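Local atomic coordinates of flagellar biosynthetic protein FlhB (Aquifex aeolicus, PDB entry 3B1S), a protein that probably takes part in building the flagellar rod and, in the inner membrane, in exporting flagellar proteins as a type III secretion exporter. Residues I6-N11 with P18-K23. Numbering follows the deposited sequence.
Sequences IALKYN and PVVVAK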
ATOM      1  N   ILE D   6      -0.334   3.504  -1.465  1.00 72.50           N
ATOM      2  CA  ILE D   6      -0.526   2.671  -0.244  1.00 69.58           C
ATOM      3  C   ILE D   6      -1.068   1.297  -0.566  1.00 67.69           C
ATOM      4  O   ILE D   6      -2.212   1.180  -0.892  1.00 67.63           O
ATOM      5  CB  ILE D   6      -1.506   3.313   0.765  1.00 68.95           C
ATOM      6  CG1 ILE D   6      -1.363   4.832   0.795  1.00 68.82           C
ATOM      7  CG2 ILE D   6      -1.311   2.723   2.117  1.00 68.20           C
ATOM      8  CD1 ILE D   6      -0.000   5.314   1.101  1.00 67.16           C
ATOM      9  N   ALA D   7      -0.262   0.263  -0.458  1.00 66.50           N
ATOM     10  CA  ALA D   7      -0.718  -1.071  -0.797  1.00 66.93           C
ATOM     11  C   ALA D   7      -1.431  -1.786   0.380  1.00 68.18           C
ATOM     12  O   ALA D   7      -1.008  -1.687   1.529  1.00 67.90           O
ATOM     13  CB  ALA D   7       0.415  -1.883  -1.298  1.00 65.89           C
ATOM     14  N   LEU D   8      -2.526  -2.497   0.085  1.00 69.23           N
ATOM     15  CA  LEU D   8      -3.362  -3.091   1.118  1.00 69.87           C
ATOM     16  C   LEU D   8      -3.660  -4.522   0.775  1.00 71.04           C
ATOM     17  O   LEU D   8      -3.912  -4.839  -0.379  1.00 70.80           O
ATOM     18  CB  LEU D   8      -4.654  -2.292   1.325  1.00 68.98           C
ATOM     19  CG  LEU D   8      -4.508  -0.828   1.801  1.00 68.69           C
ATOM     20  CD1 LEU D   8      -5.867  -0.152   2.023  1.00 68.76           C
ATOM     21  CD2 LEU D   8      -3.673  -0.667   3.050  1.00 66.08           C
ATOM     22  N   LYS D   9      -3.582  -5.389   1.775  1.00 73.01           N
ATOM     23  CA  LYS D   9      -3.955  -6.781   1.622  1.00 76.12           C
ATOM     24  C   LYS D   9      -5.130  -6.989   2.513  1.00 78.24           C
ATOM     25  O   LYS D   9      -5.151  -6.479   3.619  1.00 79.06           O
ATOM     26  CB  LYS D   9      -2.837  -7.706   2.067  1.00 76.02           C
ATOM     27  CG  LYS D   9      -3.135  -9.181   1.914  1.00 78.21           C
ATOM     28  CD  LYS D   9      -2.278 -10.004   2.891  1.00 81.35           C
ATOM     29  CE  LYS D   9      -2.929 -11.342   3.267  1.00 82.74           C
ATOM     30  NZ  LYS D   9      -2.286 -11.889   4.514  1.00 84.13           N
ATOM     31  N   TYR D  10      -6.132  -7.706   2.019  1.00 81.58           N
ATOM     32  CA  TYR D  10      -7.368  -7.925   2.763  1.00 84.59           C
ATOM     33  C   TYR D  10      -8.020  -9.198   2.268  1.00 86.66           C
ATOM     34  O   TYR D  10      -8.419  -9.284   1.104  1.00 86.97           O
ATOM     35  CB  TYR D  10      -8.280  -6.710   2.611  1.00 84.10           C
ATOM     36  CG  TYR D  10      -9.642  -6.877   3.229  1.00 86.51           C
ATOM     37  CD1 TYR D  10     -10.743  -7.198   2.447  1.00 89.75           C
ATOM     38  CD2 TYR D  10      -9.842  -6.696   4.591  1.00 88.82           C
ATOM     39  CE1 TYR D  10     -12.010  -7.343   3.009  1.00 91.52           C
ATOM     40  CE2 TYR D  10     -11.101  -6.844   5.163  1.00 90.25           C
ATOM     41  CZ  TYR D  10     -12.184  -7.162   4.364  1.00 90.96           C
ATOM     42  OH  TYR D  10     -13.443  -7.302   4.909  1.00 91.24           O
ATOM     43  N   ASN D  11      -8.123 -10.179   3.173  1.00 89.77           N
ATOM     44  CA  ASN D  11      -8.945 -11.360   2.919  1.00 93.12           C
ATOM     45  C   ASN D  11     -10.242 -11.206   3.735  1.00 95.41           C
ATOM     46  O   ASN D  11     -10.207 -10.691   4.858  1.00 95.85           O
ATOM     47  CB  ASN D  11      -8.205 -12.674   3.229  1.00 93.38           C
ATOM     48  CG  ASN D  11      -8.944 -13.922   2.699  1.00 93.82           C
ATOM     49  OD1 ASN D  11     -10.034 -14.257   3.168  1.00 94.63           O
ATOM     50  ND2 ASN D  11      -8.337 -14.614   1.736  1.00 92.63           N
ATOM     51  N   PRO D  18      -8.099  -4.306   6.467  1.00 82.38           N
ATOM     52  CA  PRO D  18      -6.931  -4.215   5.573  1.00 80.95           C
ATOM     53  C   PRO D  18      -5.554  -3.947   6.255  1.00 79.53           C
ATOM     54  O   PRO D  18      -5.392  -2.986   7.007  1.00 78.86           O
ATOM     55  CB  PRO D  18      -7.313  -3.058   4.656  1.00 80.93           C
ATOM     56  CG  PRO D  18      -8.820  -3.050   4.682  1.00 81.07           C
ATOM     57  CD  PRO D  18      -9.170  -3.377   6.049  1.00 81.86           C
ATOM     58  N   VAL D  19      -4.600  -4.828   5.970  1.00 77.90           N
ATOM     59  CA  VAL D  19      -3.201  -4.718   6.359  1.00 77.18           C
ATOM     60  C   VAL D  19      -2.454  -3.847   5.338  1.00 76.35           C
ATOM     61  O   VAL D  19      -2.525  -4.099   4.146  1.00 76.07           O
ATOM     62  CB  VAL D  19      -2.521  -6.132   6.332  1.00 77.47           C
ATOM     63  CG1 VAL D  19      -1.153  -6.116   6.984  1.00 77.15           C
ATOM     64  CG2 VAL D  19      -3.382  -7.162   7.008  1.00 77.90           C
ATOM     65  N   VAL D  20      -1.712  -2.848   5.794  1.00 75.39           N
ATOM     66  CA  VAL D  20      -0.862  -2.080   4.891  1.00 74.14           C
ATOM     67  C   VAL D  20       0.375  -2.880   4.557  1.00 73.64           C
ATOM     68  O   VAL D  20       1.214  -3.059   5.407  1.00 73.44           O
ATOM     69  CB  VAL D  20      -0.367  -0.793   5.552  1.00 74.14           C
ATOM     70  CG1 VAL D  20       0.305   0.100   4.524  1.00 73.46           C
ATOM     71  CG2 VAL D  20      -1.495  -0.074   6.276  1.00 73.39           C
ATOM     72  N   VAL D  21       0.510  -3.375   3.336  1.00 73.58           N
ATOM     73  CA  VAL D  21       1.708  -4.156   3.033  1.00 73.44           C
ATOM     74  C   VAL D  21       2.869  -3.339   2.466  1.00 73.50           C
ATOM     75  O   VAL D  21       3.999  -3.798   2.453  1.00 73.67           O
ATOM     76  CB  VAL D  21       1.426  -5.417   2.175  1.00 73.58           C
ATOM     77  CG1 VAL D  21       0.045  -5.934   2.450  1.00 73.46           C
ATOM     78  CG2 VAL D  21       1.638  -5.179   0.686  1.00 73.62           C
ATOM     79  N   ALA D  22       2.582  -2.124   2.012  1.00 73.70           N
ATOM     80  CA  ALA D  22       3.590  -1.218   1.498  1.00 73.44           C
ATOM     81  C   ALA D  22       3.032   0.198   1.544  1.00 74.33           C
ATOM     82  O   ALA D  22       1.819   0.376   1.443  1.00 74.70           O
ATOM     83  CB  ALA D  22       3.922  -1.592   0.106  1.00 72.87           C
ATOM     84  N   LYS D  23       3.899   1.194   1.745  1.00 75.13           N
ATOM     85  CA  LYS D  23       3.578   2.599   1.446  1.00 75.56           C
ATOM     86  C   LYS D  23       4.777   3.229   0.694  1.00 76.21           C
ATOM     87  O   LYS D  23       5.894   2.751   0.846  1.00 75.80           O
ATOM     88  CB  LYS D  23       3.151   3.363   2.706  1.00 75.26           C
ATOM     89  CG  LYS D  23       4.250   3.680   3.713  1.00 76.11           C
ATOM     90  CD  LYS D  23       3.724   4.590   4.817  1.00 75.94           C
ATOM     91  CE  LYS D  23       4.701   4.700   5.993  1.00 77.44           C
ATOM     92  NZ  LYS D  23       4.219   5.693   7.019  1.00 76.89           N
TER
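Ile6 faces Lys23 in a non-hydrogen-bonded antiparallel pair. Its CD1 lies 4.0 Å from Lys23 CB, and the two side chains run side by side. The CG2 branch, anti to the backbone N, reaches Val20 CG1 at 3.9 Å. Lys23 then leads away, and its NZ is hydrogen-bonded to the carbonyls of Tyr54 and Val57.

Ala7 binds through both backbone polar atoms. Its N donates to Ala22 O (2.8 Å), and its O accepts from Val21 N (2.9 Å). Here the register slips by one residue, a beta bulge at Val21.

Beyond the bulge, Leu8 forms a non-hydrogen-bonded pair with Val20. Its CD2 packs on Val20 CG2, while CD1 approaches Pro18 CB. Lys9 and Val19 form a hydrogen-bonded pair: Lys9 N donates to Val19 O and Val19 N to Lys9 O. Lys9 N to Val19 O is the straighter, 167° at the hydrogen. The aliphatic base of Lys9 meets Val21 CG1.

Tyr10 has CG anti to its backbone N (chi1 174°), and the ring lies alongside Pro18. Ring atom CD2 is 3.7 Å from Pro18 CD. An alanine here has no ring to lie against Pro18 CG and CD, and would probably open a gap between Pro18 and helix 68-84.

The contact joins the two strands of a beta hairpin, 4-9 and 19-25, in the C-terminal domain of FlhB. A strand of another protein chain pairs antiparallel with Ile6, Ala7 and Leu8, extending the sheet. Four backbone bonds fix the register, while Leu8, Tyr10 and Pro18 pack the hairpin on helix 68-84 through Val71 and Ile75.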